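Local structure of glucoamylase (Thermoanaerobacterium thermosaccharolyticum, 1LF6) at residues F52-G57 with Y107-T112; S95-F100 with A628-I633; D123-V128 with N274-E279; K136-A141 with N241-I246; V340-L345 with L395-D400. The protein hydrolyses terminal alpha-1,4-linked glucose residues from the non-reducing ends of glucan chains, releasing beta-D-glucose, as a family 15 glycoside hydrolase with (alpha/alpha) barrel and beta-sandwich parts. One frame throughout, in Å; residues are numbered along the deposited sequence.

Contact 1 of 5, residues F52-G57 with Y107-T112; sequences FTLANG and YKLVNT
Strand 52-55, bearing F52 and L54, lies over strand 107-112, which offers Y107 and L109, with the strand axes 10.3 Å apart at closest approach and 25° between their directions, a sheet-on-sheet packing and not a hydrogen-bonded pairing. The L54 methyl CD1 makes the central contact: it sits 3.6 Å from Y107 CB, reaches CG and CD2 of the same residue, and lies 4.1 Å from L109 CD1. F52 takes chi1 66°, with CG between its backbone N and carbonyl carbon, and its ring turns an edge to the neighbour: CE2 comes within 3.9 Å of Y107 CD2, which lies near the plane of the F52 ring. Beyond the strand end the character changes. N111 sends ND2 to G57 O at 2.9 Å, while L109 CD1 rests 3.7 Å from that same G57 oxygen. K122 NZ also donates to G57 O; N111 ND2 also bonds to E89 OE1, N111 OD1 to S95 OG, and Y107 OH to V40 O. The contact thus grades from apolar packing between two sheets to a buried amide-carbonyl bond, in which the turn carbonyl receives two side-chain donors and the asparagine amide uses both its ends.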
# COMPACT_ATOMS: atom_id res chain seq x y z
N PHE A 52 10.35 5.78 -0.12
CA PHE A 52 9.95 6.74 0.91
C PHE A 52 8.44 6.97 0.87
O PHE A 52 7.79 6.71 -0.14
CB PHE A 52 10.66 8.08 0.74
CG PHE A 52 10.29 8.82 -0.52
CD1 PHE A 52 10.97 8.60 -1.71
CD2 PHE A 52 9.24 9.74 -0.51
CE1 PHE A 52 10.61 9.26 -2.88
CE2 PHE A 52 8.87 10.41 -1.67
CZ PHE A 52 9.56 10.17 -2.86
N THR A 53 7.90 7.45 1.99
CA THR A 53 6.48 7.76 2.09
C THR A 53 6.38 9.10 2.81
O THR A 53 7.27 9.46 3.57
CB THR A 53 5.70 6.70 2.91
OG1 THR A 53 6.21 6.64 4.25
CG2 THR A 53 5.84 5.33 2.27
N LEU A 54 5.30 9.83 2.55
CA LEU A 54 5.08 11.13 3.17
C LEU A 54 3.77 11.12 3.95
O LEU A 54 2.79 10.51 3.51
CB LEU A 54 5.02 12.23 2.10
CG LEU A 54 6.19 12.34 1.12
CD1 LEU A 54 5.90 13.42 0.08
CD2 LEU A 54 7.47 12.65 1.88
N ALA A 55 3.75 11.79 5.09
CA ALA A 55 2.55 11.86 5.92
C ALA A 55 2.66 13.06 6.86
O ALA A 55 3.73 13.35 7.39
CB ALA A 55 2.40 10.57 6.73
N ASN A 56 1.54 13.77 7.04
CA ASN A 56 1.50 14.92 7.92
C ASN A 56 2.59 15.95 7.63
O ASN A 56 3.18 16.52 8.55
CB ASN A 56 1.58 14.45 9.38
CG ASN A 56 0.39 13.61 9.78
OD1 ASN A 56 0.51 12.67 10.57
ND2 ASN A 56 -0.78 13.94 9.24
N GLY A 57 2.85 16.18 6.35
CA GLY A 57 3.84 17.17 5.95
C GLY A 57 5.29 16.77 6.12
O GLY A 57 6.18 17.61 5.99
N TYR A 107 7.87 14.82 -4.97
CA TYR A 107 6.92 15.69 -4.28
C TYR A 107 7.45 16.99 -3.71
O TYR A 107 8.61 17.12 -3.32
CB TYR A 107 6.26 14.92 -3.13
CG TYR A 107 5.55 13.65 -3.55
CD1 TYR A 107 4.17 13.64 -3.74
CD2 TYR A 107 6.26 12.47 -3.73
CE1 TYR A 107 3.51 12.46 -4.10
CE2 TYR A 107 5.61 11.29 -4.09
CZ TYR A 107 4.24 11.30 -4.27
OH TYR A 107 3.60 10.13 -4.63
N LYS A 108 6.53 17.96 -3.65
CA LYS A 108 6.79 19.27 -3.09
C LYS A 108 5.79 19.43 -1.96
O LYS A 108 4.59 19.21 -2.14
CB LYS A 108 6.56 20.36 -4.14
CG LYS A 108 6.72 21.78 -3.58
CD LYS A 108 6.41 22.83 -4.64
CE LYS A 108 6.56 24.22 -4.08
NZ LYS A 108 6.19 25.26 -5.09
N LEU A 109 6.28 19.81 -0.79
CA LEU A 109 5.42 20.01 0.36
C LEU A 109 5.55 21.44 0.86
O LEU A 109 6.65 21.98 0.96
CB LEU A 109 5.80 19.05 1.49
CG LEU A 109 5.49 17.56 1.31
CD1 LEU A 109 6.21 16.75 2.38
CD2 LEU A 109 3.99 17.34 1.39
N VAL A 110 4.42 22.06 1.15
CA VAL A 110 4.41 23.41 1.67
C VAL A 110 3.68 23.35 2.99
O VAL A 110 2.46 23.15 3.03
CB VAL A 110 3.69 24.40 0.73
CG1 VAL A 110 3.67 25.79 1.34
CG2 VAL A 110 4.38 24.43 -0.62
N ASN A 111 4.42 23.51 4.09
CA ASN A 111 3.82 23.47 5.42
C ASN A 111 3.75 24.87 5.99
O ASN A 111 4.78 25.52 6.20
CB ASN A 111 4.64 22.56 6.34
CG ASN A 111 4.77 21.15 5.80
OD1 ASN A 111 3.92 20.69 5.04
ND2 ASN A 111 5.82 20.45 6.20
N THR A 112 2.53 25.34 6.22
CA THR A 112 2.30 26.67 6.75
C THR A 112 1.83 26.64 8.20
O THR A 112 0.75 26.13 8.51
CB THR A 112 1.25 27.43 5.92
OG1 THR A 112 1.68 27.51 4.56
CG2 THR A 112 1.05 28.84 6.46

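Contact 2 of 5, residues S95-F100 with A628-I633; sequences SKVEKF and ANEGGI
E630 reaches across to V97 with its carboxylate: OE2 accepts from V97 N at 2.7 Å, an almost straight bond (166°) that meets the oxygen from above the carboxylate plane. The same oxygen lies 3.3 Å from K96 CA and 3.5 Å from V97 CG1. Lower down the chain, E630 CG touches V97 CG1 at 3.6 Å. E630 CG stands anti to its backbone N (chi1 -176°), and the chain beyond it is extended, ending at the strand. V97 CG1 also packs against G631 N. K96 NZ is 4.8 Å from E630 OE1, too far for a contact, though its charge may favour the carboxylate. At the other end one water links K99 NZ to G631 O, its bond to the carbonyl weak. The second shell is the type I turn N629 to G632, braced by N629 OD1, which accepts from I633 N just after the turn at 2.9 Å and weakly from G631 N; N629 ND2 bonds to Q36 OE1 and K37 O. The turn follows helix 618-627 in the family 15 catalytic part and meets strand 93-99 of the N-terminal sheet, whose partner strand 107-113 also packs on V97.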
# COMPACT_ATOMS: atom_id res chain seq x y z
N SER A 95 -0.29 21.26 5.83
CA SER A 95 0.54 20.78 4.73
C SER A 95 -0.22 20.68 3.42
O SER A 95 -1.37 20.24 3.39
CB SER A 95 1.14 19.42 5.08
OG SER A 95 2.09 19.01 4.11
N LYS A 96 0.43 21.10 2.34
CA LYS A 96 -0.14 21.05 1.00
C LYS A 96 0.84 20.23 0.18
O LYS A 96 2.04 20.52 0.18
CB LYS A 96 -0.26 22.45 0.40
CG LYS A 96 -1.10 23.43 1.21
CD LYS A 96 -2.54 22.96 1.29
CE LYS A 96 -3.36 23.84 2.22
NZ LYS A 96 -4.78 23.38 2.30
N VAL A 97 0.34 19.22 -0.53
CA VAL A 97 1.22 18.39 -1.33
C VAL A 97 0.89 18.47 -2.82
O VAL A 97 -0.26 18.64 -3.20
CB VAL A 97 1.14 16.90 -0.90
CG1 VAL A 97 -0.23 16.33 -1.23
CG2 VAL A 97 2.25 16.09 -1.59
N GLU A 98 1.92 18.35 -3.65
CA GLU A 98 1.77 18.36 -5.10
C GLU A 98 3.00 17.67 -5.66
O GLU A 98 4.07 17.76 -5.07
CB GLU A 98 1.67 19.80 -5.64
CG GLU A 98 2.97 20.58 -5.60
CD GLU A 98 2.92 21.86 -6.43
OE1 GLU A 98 3.95 22.57 -6.49
OE2 GLU A 98 1.86 22.17 -7.01
N LYS A 99 2.85 16.96 -6.78
CA LYS A 99 3.99 16.27 -7.38
C LYS A 99 4.74 17.22 -8.31
O LYS A 99 4.18 18.22 -8.76
CB LYS A 99 3.52 15.04 -8.16
CG LYS A 99 2.69 14.05 -7.34
CD LYS A 99 2.72 12.63 -7.92
CE LYS A 99 2.19 12.57 -9.35
NZ LYS A 99 0.78 13.04 -9.45
N PHE A 100 6.00 16.90 -8.59
CA PHE A 100 6.82 17.72 -9.49
C PHE A 100 6.08 17.84 -10.82
O PHE A 100 5.95 18.93 -11.38
CB PHE A 100 8.19 17.07 -9.70
CG PHE A 100 9.06 17.04 -8.46
CD1 PHE A 100 10.15 16.18 -8.39
CD2 PHE A 100 8.78 17.87 -7.37
CE1 PHE A 100 10.95 16.14 -7.26
CE2 PHE A 100 9.58 17.84 -6.23
CZ PHE A 100 10.67 16.97 -6.18
N ALA A 628 -9.89 9.86 -3.51
CA ALA A 628 -8.44 9.98 -3.42
C ALA A 628 -8.12 11.27 -2.67
O ALA A 628 -8.89 12.23 -2.72
CB ALA A 628 -7.82 10.00 -4.83
N ASN A 629 -6.98 11.29 -1.97
CA ASN A 629 -6.60 12.49 -1.25
C ASN A 629 -5.87 13.48 -2.15
O ASN A 629 -5.81 13.31 -3.38
CB ASN A 629 -5.72 12.16 -0.03
CG ASN A 629 -4.40 11.51 -0.40
OD1 ASN A 629 -3.89 11.67 -1.50
ND2 ASN A 629 -3.82 10.77 0.55
N GLU A 630 -5.32 14.52 -1.54
CA GLU A 630 -4.60 15.57 -2.25
C GLU A 630 -3.42 15.03 -3.04
O GLU A 630 -3.08 15.55 -4.09
CB GLU A 630 -4.14 16.63 -1.25
CG GLU A 630 -3.46 17.82 -1.87
CD GLU A 630 -3.29 18.94 -0.87
OE1 GLU A 630 -4.10 19.88 -0.89
OE2 GLU A 630 -2.34 18.85 -0.06
N GLY A 631 -2.80 13.96 -2.54
CA GLY A 631 -1.67 13.37 -3.24
C GLY A 631 -2.07 12.36 -4.30
O GLY A 631 -1.21 11.71 -4.91
N GLY A 632 -3.38 12.22 -4.52
CA GLY A 632 -3.87 11.28 -5.51
C GLY A 632 -3.82 9.85 -4.99
O GLY A 632 -3.89 8.89 -5.76
N ILE A 633 -3.70 9.70 -3.67
CA ILE A 633 -3.63 8.39 -3.05
C ILE A 633 -4.98 7.94 -2.51
O ILE A 633 -5.68 8.70 -1.82
CB ILE A 633 -2.55 8.38 -1.94
CG1 ILE A 633 -1.17 8.43 -2.60
CG2 ILE A 633 -2.71 7.16 -1.02
CD1 ILE A 633 -0.00 8.52 -1.65
O HOH W 1 -1.27 12.97 -7.40

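Contact 3 of 5, residues D123-V128 with N274-E279; sequences DIFTDV and NNYIDE
Y276, on helix 269-284, lays its ring against F125 and T126 of strand 118-126. Its CB starts 4.0 Å from F125 CD1; CG is anti to the backbone N (chi1 -179°), and the ring beyond it lies against the strand. F125 CB then sits over the centre of one face, a CH-pi contact 3.7 Å from the centroid and 9° off the normal, with CD2 and CE2 its closest ring atoms. On the other branch CD1 lies 3.3 Å from T126 O, while CE1 meets T126 OG1 at 3.2 Å, near the ring plane. The two aromatic rings are inclined at 48°. At the tip, OH is hydrogen-bonded to L105 O. Nearer the helix backbone, V128 CG1 touches Y276 CA at 3.6 Å and lies close to E279 OE2, and V128 CG2 packs on N275 CB. F52, from the other sheet, also touches Y276. The arrangement is helix-on-sheet packing, in which helix 269-284 closes over the end of a strand in the N-terminal beta-sandwich.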
# COMPACT_ATOMS: atom_id res chain seq x y z
N ASP A 123 11.28 19.56 -1.13
CA ASP A 123 11.39 18.89 -2.42
C ASP A 123 11.96 17.54 -2.05
O ASP A 123 13.09 17.46 -1.56
CB ASP A 123 12.36 19.65 -3.33
CG ASP A 123 11.73 20.84 -4.01
OD1 ASP A 123 10.78 21.41 -3.42
OD2 ASP A 123 12.17 21.22 -5.12
N ILE A 124 11.18 16.49 -2.27
CA ILE A 124 11.61 15.14 -1.90
C ILE A 124 11.61 14.13 -3.03
O ILE A 124 10.65 14.03 -3.79
CB ILE A 124 10.73 14.61 -0.74
CG1 ILE A 124 10.77 15.61 0.43
CG2 ILE A 124 11.21 13.23 -0.30
CD1 ILE A 124 9.75 15.33 1.51
N PHE A 125 12.69 13.35 -3.11
CA PHE A 125 12.85 12.31 -4.12
C PHE A 125 14.12 11.54 -3.79
O PHE A 125 14.77 11.82 -2.78
CB PHE A 125 12.95 12.94 -5.52
CG PHE A 125 14.12 13.85 -5.70
CD1 PHE A 125 15.33 13.38 -6.20
CD2 PHE A 125 14.03 15.20 -5.34
CE1 PHE A 125 16.43 14.22 -6.34
CE2 PHE A 125 15.12 16.05 -5.48
CZ PHE A 125 16.32 15.56 -5.99
N THR A 126 14.48 10.58 -4.62
CA THR A 126 15.68 9.80 -4.35
C THR A 126 16.73 9.92 -5.45
O THR A 126 16.46 10.44 -6.53
CB THR A 126 15.35 8.31 -4.17
OG1 THR A 126 14.68 7.82 -5.33
CG2 THR A 126 14.45 8.12 -2.95
N ASP A 127 17.93 9.44 -5.15
CA ASP A 127 19.05 9.47 -6.08
C ASP A 127 18.92 8.24 -6.97
O ASP A 127 19.02 7.11 -6.50
CB ASP A 127 20.37 9.43 -5.29
CG ASP A 127 21.60 9.61 -6.17
OD1 ASP A 127 22.64 10.06 -5.64
OD2 ASP A 127 21.54 9.31 -7.38
N VAL A 128 18.68 8.46 -8.26
CA VAL A 128 18.50 7.36 -9.20
C VAL A 128 19.71 6.42 -9.29
O VAL A 128 19.57 5.25 -9.65
CB VAL A 128 18.18 7.88 -10.62
CG1 VAL A 128 16.88 8.67 -10.60
CG2 VAL A 128 19.33 8.76 -11.13
N ASN A 274 16.03 16.26 -11.99
CA ASN A 274 15.58 16.06 -13.36
C ASN A 274 15.73 14.60 -13.79
O ASN A 274 14.87 14.07 -14.50
CB ASN A 274 16.35 16.98 -14.32
CG ASN A 274 16.04 18.46 -14.10
OD1 ASN A 274 14.91 18.83 -13.80
ND2 ASN A 274 17.06 19.30 -14.26
N ASN A 275 16.81 13.95 -13.37
CA ASN A 275 17.03 12.55 -13.72
C ASN A 275 15.96 11.67 -13.09
O ASN A 275 15.51 10.69 -13.68
CB ASN A 275 18.41 12.08 -13.24
CG ASN A 275 19.56 12.71 -14.02
OD1 ASN A 275 20.73 12.53 -13.68
ND2 ASN A 275 19.23 13.45 -15.08
N TYR A 276 15.55 12.03 -11.87
CA TYR A 276 14.53 11.27 -11.17
C TYR A 276 13.22 11.39 -11.94
O TYR A 276 12.57 10.39 -12.24
CB TYR A 276 14.35 11.83 -9.75
CG TYR A 276 13.31 11.10 -8.91
CD1 TYR A 276 13.64 9.96 -8.18
CD2 TYR A 276 12.00 11.57 -8.85
CE1 TYR A 276 12.68 9.30 -7.40
CE2 TYR A 276 11.03 10.91 -8.08
CZ TYR A 276 11.38 9.79 -7.36
OH TYR A 276 10.42 9.15 -6.59
N ILE A 277 12.87 12.62 -12.29
CA ILE A 277 11.65 12.91 -13.03
C ILE A 277 11.63 12.27 -14.42
O ILE A 277 10.64 11.66 -14.81
CB ILE A 277 11.43 14.44 -13.18
CG1 ILE A 277 11.25 15.06 -11.80
CG2 ILE A 277 10.22 14.72 -14.06
CD1 ILE A 277 11.23 16.59 -11.81
N ASP A 278 12.73 12.40 -15.16
CA ASP A 278 12.82 11.84 -16.50
C ASP A 278 12.60 10.33 -16.52
O ASP A 278 11.93 9.80 -17.40
CB ASP A 278 14.18 12.15 -17.15
CG ASP A 278 14.40 13.63 -17.40
OD1 ASP A 278 13.42 14.32 -17.74
OD2 ASP A 278 15.55 14.09 -17.26
N GLU A 279 13.19 9.64 -15.55
CA GLU A 279 13.05 8.19 -15.47
C GLU A 279 11.59 7.79 -15.32
O GLU A 279 11.12 6.85 -15.97
CB GLU A 279 13.88 7.64 -14.31
CG GLU A 279 14.75 6.45 -14.69
CD GLU A 279 15.59 5.93 -13.54
OE1 GLU A 279 16.42 5.03 -13.78
OE2 GLU A 279 15.42 6.41 -12.40

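Contact 4 of 5, residues K136-A141 with N241-I246; sequences KAKFEA and NSEFEI
The F244 ring has A137 O over one face, 3.6 Å above its plane and displaced toward the rim, while I246 CG1 of its own strand lies at the edge, in plane. A137 CB adds an apolar contact with F244 CZ. This is an antiparallel beta ladder between strands 132-141 and 243-251, part of the large sheet of the N-terminal beta-sandwich. A137 and F244 form the hydrogen-bonded pair: A137 N donates to F244 O at 2.9 Å, and F244 N returns the bond to A137 O. Just beyond the last pair, F139 N donates to S242 O. K136 with E245 and K138 with E243 are the flanking non-hydrogen-bonded pairs, their four side chains on the sheet face opposite A137 and F244. There K138 CB touches E243 CG, and K136 reaches diagonally to E243. In K136 and in E243 CG is anti to the backbone N (chi1 -177° in K136), and each chain is extended beyond it; K136 also makes a cation-pi contact with Y269. An Asx turn leads into the second strand, N241 OD1 accepting from E243 N. At the diagonal, K136 CE lies 3.0 Å from E243 OE1, whereas NZ is 3.6 Å from that oxygen, a long salt bridge.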
# COMPACT_ATOMS: atom_id res chain seq x y z
N LYS A 136 15.22 18.78 -0.17
CA LYS A 136 15.67 20.16 -0.21
C LYS A 136 14.60 20.90 0.58
O LYS A 136 13.41 20.64 0.41
CB LYS A 136 15.72 20.69 -1.64
CG LYS A 136 16.25 22.12 -1.74
CD LYS A 136 16.62 22.47 -3.18
CE LYS A 136 17.37 23.78 -3.26
NZ LYS A 136 17.79 24.09 -4.66
N ALA A 137 15.03 21.80 1.46
CA ALA A 137 14.08 22.54 2.26
C ALA A 137 14.52 23.99 2.40
O ALA A 137 15.71 24.30 2.31
CB ALA A 137 13.95 21.91 3.64
N LYS A 138 13.54 24.86 2.60
CA LYS A 138 13.79 26.28 2.78
C LYS A 138 12.83 26.78 3.85
O LYS A 138 11.65 26.42 3.85
CB LYS A 138 13.57 27.05 1.48
CG LYS A 138 12.13 27.10 1.00
CD LYS A 138 11.95 28.07 -0.17
CE LYS A 138 10.51 28.08 -0.66
NZ LYS A 138 10.29 29.01 -1.81
N PHE A 139 13.34 27.60 4.76
CA PHE A 139 12.53 28.15 5.83
C PHE A 139 12.21 29.60 5.56
O PHE A 139 13.07 30.36 5.12
CB PHE A 139 13.28 28.01 7.16
CG PHE A 139 12.54 28.59 8.34
CD1 PHE A 139 12.71 29.93 8.69
CD2 PHE A 139 11.67 27.81 9.08
CE1 PHE A 139 12.02 30.47 9.77
CE2 PHE A 139 10.97 28.34 10.15
CZ PHE A 139 11.14 29.68 10.50
N GLU A 140 10.96 29.98 5.81
CA GLU A 140 10.53 31.36 5.59
C GLU A 140 9.85 31.93 6.83
O GLU A 140 8.95 31.32 7.39
CB GLU A 140 9.53 31.45 4.44
CG GLU A 140 10.02 30.98 3.10
CD GLU A 140 9.00 31.23 2.01
OE1 GLU A 140 8.85 32.40 1.60
OE2 GLU A 140 8.33 30.27 1.57
N ALA A 141 10.30 33.10 7.26
CA ALA A 141 9.70 33.76 8.41
C ALA A 141 8.53 34.59 7.90
O ALA A 141 8.73 35.61 7.24
CB ALA A 141 10.73 34.65 9.10
N ASN A 241 22.17 29.88 5.74
CA ASN A 241 21.33 29.70 4.56
C ASN A 241 19.95 29.19 4.98
O ASN A 241 19.84 28.19 5.69
CB ASN A 241 21.96 28.71 3.57
CG ASN A 241 21.50 28.95 2.14
OD1 ASN A 241 20.34 29.28 1.89
ND2 ASN A 241 22.42 28.79 1.19
N SER A 242 18.91 29.89 4.54
CA SER A 242 17.54 29.49 4.87
C SER A 242 17.09 28.33 4.00
O SER A 242 16.05 27.73 4.25
CB SER A 242 16.60 30.68 4.70
OG SER A 242 16.59 31.14 3.36
N GLU A 243 17.87 28.02 2.97
CA GLU A 243 17.57 26.92 2.06
C GLU A 243 18.74 25.95 2.05
O GLU A 243 19.89 26.36 1.87
CB GLU A 243 17.32 27.46 0.65
CG GLU A 243 16.85 26.41 -0.35
CD GLU A 243 16.24 27.02 -1.60
OE1 GLU A 243 15.84 26.26 -2.50
OE2 GLU A 243 16.16 28.27 -1.68
N PHE A 244 18.46 24.67 2.24
CA PHE A 244 19.51 23.66 2.31
C PHE A 244 19.06 22.29 1.81
O PHE A 244 17.88 22.07 1.51
CB PHE A 244 19.96 23.53 3.76
CG PHE A 244 18.82 23.40 4.73
CD1 PHE A 244 18.08 24.52 5.10
CD2 PHE A 244 18.45 22.16 5.23
CE1 PHE A 244 16.98 24.40 5.95
CE2 PHE A 244 17.35 22.03 6.08
CZ PHE A 244 16.61 23.15 6.44
N GLU A 245 20.00 21.35 1.74
CA GLU A 245 19.72 20.01 1.27
C GLU A 245 20.05 18.95 2.33
O GLU A 245 21.18 18.88 2.82
CB GLU A 245 20.53 19.71 0.01
CG GLU A 245 20.35 20.72 -1.10
CD GLU A 245 21.22 20.43 -2.31
OE1 GLU A 245 21.17 21.22 -3.28
OE2 GLU A 245 21.95 19.41 -2.30
N ILE A 246 19.06 18.14 2.68
CA ILE A 246 19.26 17.07 3.66
C ILE A 246 19.33 15.75 2.91
O ILE A 246 18.48 15.46 2.07
CB ILE A 246 18.10 17.03 4.69
CG1 ILE A 246 18.09 18.32 5.52
CG2 ILE A 246 18.25 15.82 5.61
CD1 ILE A 246 19.38 18.57 6.29

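Contact 5 of 5, residues V340-L345 with L395-D400; sequences VWSRDL and LDEQAD
E397 OE1 lies at the meeting point of several groups from segment 340-345. R343 N donates to it at 3.3 Å in a nearly straight bond (172°), on the anti side of the carboxylate and somewhat out of its plane. S342 N is 3.2 Å from the same oxygen, and W341 CD1 comes within 3.4 Å of it, the oxygen lying near the plane of the indole edge. OE1 also stands over one face of the R343 guanidinium; NH2 is 3.9 Å away, a long ion pair of charges alone, since the guanidinium hydrogens are directed away from OE1. The in-plane partner is D396: R343 NH1 donates to OD2 at 2.9 Å, on its syn lone pair, with guanidinium and carboxylate planes only 4° apart. The R343 chain bends at chi3 (41°), swinging NE out of the extended line. Beside this, S342 OG donates to E397 O at 2.9 Å, in the carbonyl plane and on a lone pair. R343 NH1 also bonds to Q394 OE1, and W341 NE1 to OE2 of E438, the probable proton donor. Helices 342-355 and 395-407 of the (alpha/alpha) barrel are thus joined by a buried salt-bridge network that also takes in D344. The acidic groups probably stabilise the arginine's charge, and E397 also packs beside W341, whose hydrogen bond to E438 may help position that probable acid.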
# COMPACT_ATOMS: atom_id res chain seq x y z
N VAL A 340 2.91 -10.32 0.10
CA VAL A 340 2.43 -10.53 -1.25
C VAL A 340 1.23 -11.47 -1.23
O VAL A 340 1.32 -12.59 -0.75
CB VAL A 340 3.53 -11.17 -2.16
CG1 VAL A 340 3.01 -11.32 -3.59
CG2 VAL A 340 4.79 -10.32 -2.14
N TRP A 341 0.11 -10.98 -1.74
CA TRP A 341 -1.12 -11.77 -1.83
C TRP A 341 -1.39 -12.03 -3.30
O TRP A 341 -1.38 -11.11 -4.13
CB TRP A 341 -2.32 -11.00 -1.27
CG TRP A 341 -2.51 -11.10 0.22
CD1 TRP A 341 -3.30 -11.99 0.89
CD2 TRP A 341 -1.99 -10.20 1.21
NE1 TRP A 341 -3.30 -11.70 2.24
CE2 TRP A 341 -2.51 -10.61 2.46
CE3 TRP A 341 -1.13 -9.09 1.16
CZ2 TRP A 341 -2.20 -9.95 3.65
CZ3 TRP A 341 -0.82 -8.43 2.34
CH2 TRP A 341 -1.36 -8.86 3.58
N SER A 342 -1.62 -13.29 -3.62
CA SER A 342 -1.92 -13.69 -4.98
C SER A 342 -3.09 -12.87 -5.54
O SER A 342 -3.07 -12.45 -6.70
CB SER A 342 -2.26 -15.18 -4.99
OG SER A 342 -2.83 -15.58 -6.22
N ARG A 343 -4.10 -12.64 -4.70
CA ARG A 343 -5.28 -11.89 -5.10
C ARG A 343 -4.91 -10.46 -5.49
O ARG A 343 -5.17 -10.04 -6.62
CB ARG A 343 -6.32 -11.89 -3.95
CG ARG A 343 -7.53 -10.99 -4.18
CD ARG A 343 -8.53 -11.08 -3.03
NE ARG A 343 -7.86 -11.10 -1.73
CZ ARG A 343 -7.68 -12.20 -1.00
NH1 ARG A 343 -8.13 -13.37 -1.43
NH2 ARG A 343 -7.03 -12.13 0.15
N ASP A 344 -4.29 -9.73 -4.57
CA ASP A 344 -3.90 -8.36 -4.86
C ASP A 344 -2.97 -8.28 -6.07
O ASP A 344 -3.13 -7.42 -6.93
CB ASP A 344 -3.23 -7.72 -3.64
CG ASP A 344 -4.19 -7.61 -2.45
OD1 ASP A 344 -4.31 -6.51 -1.87
OD2 ASP A 344 -4.82 -8.63 -2.11
N LEU A 345 -2.00 -9.19 -6.13
CA LEU A 345 -1.04 -9.21 -7.24
C LEU A 345 -1.77 -9.40 -8.57
O LEU A 345 -1.46 -8.74 -9.56
CB LEU A 345 -0.03 -10.34 -7.01
CG LEU A 345 1.19 -10.46 -7.93
CD1 LEU A 345 1.98 -9.16 -7.92
CD2 LEU A 345 2.07 -11.62 -7.45
N LEU A 395 -9.16 -20.47 -1.88
CA LEU A 395 -9.29 -21.03 -3.21
C LEU A 395 -9.18 -20.00 -4.32
O LEU A 395 -8.60 -20.27 -5.38
CB LEU A 395 -10.62 -21.79 -3.34
CG LEU A 395 -10.60 -23.26 -2.88
CD1 LEU A 395 -9.77 -24.09 -3.85
CD2 LEU A 395 -10.01 -23.36 -1.47
N ASP A 396 -9.72 -18.80 -4.08
CA ASP A 396 -9.65 -17.76 -5.09
C ASP A 396 -8.19 -17.46 -5.39
O ASP A 396 -7.85 -17.15 -6.53
CB ASP A 396 -10.40 -16.50 -4.64
CG ASP A 396 -9.69 -15.76 -3.52
OD1 ASP A 396 -9.25 -16.41 -2.56
OD2 ASP A 396 -9.61 -14.51 -3.61
N GLU A 397 -7.33 -17.58 -4.39
CA GLU A 397 -5.91 -17.32 -4.60
C GLU A 397 -5.19 -18.43 -5.38
O GLU A 397 -4.11 -18.20 -5.92
CB GLU A 397 -5.21 -17.05 -3.26
CG GLU A 397 -5.55 -15.68 -2.66
CD GLU A 397 -4.54 -15.20 -1.64
OE1 GLU A 397 -4.13 -14.02 -1.72
OE2 GLU A 397 -4.14 -16.00 -0.77
N GLN A 398 -5.79 -19.61 -5.45
CA GLN A 398 -5.20 -20.71 -6.21
C GLN A 398 -5.59 -20.54 -7.68
O GLN A 398 -4.85 -20.93 -8.59
CB GLN A 398 -5.74 -22.07 -5.73
CG GLN A 398 -5.71 -22.29 -4.23
CD GLN A 398 -4.33 -22.09 -3.63
OE1 GLN A 398 -3.33 -22.58 -4.16
NE2 GLN A 398 -4.27 -21.36 -2.52
N ALA A 399 -6.75 -19.93 -7.89
CA ALA A 399 -7.30 -19.72 -9.22
C ALA A 399 -6.77 -18.53 -10.00
O ALA A 399 -6.52 -18.63 -11.21
CB ALA A 399 -8.83 -19.63 -9.13
N ASP A 400 -6.61 -17.39 -9.33
CA ASP A 400 -6.16 -16.18 -10.00
C ASP A 400 -4.89 -16.30 -10.82
O ASP A 400 -4.82 -15.79 -11.93
CB ASP A 400 -6.03 -15.03 -8.98
CG ASP A 400 -7.39 -14.57 -8.47
OD1 ASP A 400 -8.40 -14.83 -9.17
OD2 ASP A 400 -7.46 -13.94 -7.39

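Contacts 1, 3 and 4 lie in the N-terminal beta-sandwich part and contact 2 at its border with the catalytic part, whereas contact 5 lies in the catalytic helical barrel, its centre 30 to 46 Å from theirs. Strands 93-99, 107-113, 118-126, 132-141 and 243-251 are successive neighbours in one antiparallel sheet, so contacts 2, 1, 3 and 4 are met in that order across it. Contact 1 brings the other sheet onto it, contact 3 adds a helix, and contact 4 lies within the stretch of chain between the segments of contact 3. Contacts 1 and 2 touch, with centres 9 Å apart. Contact 2 alone spans the two parts, bridging 527 intervening residues that include all of contact 5.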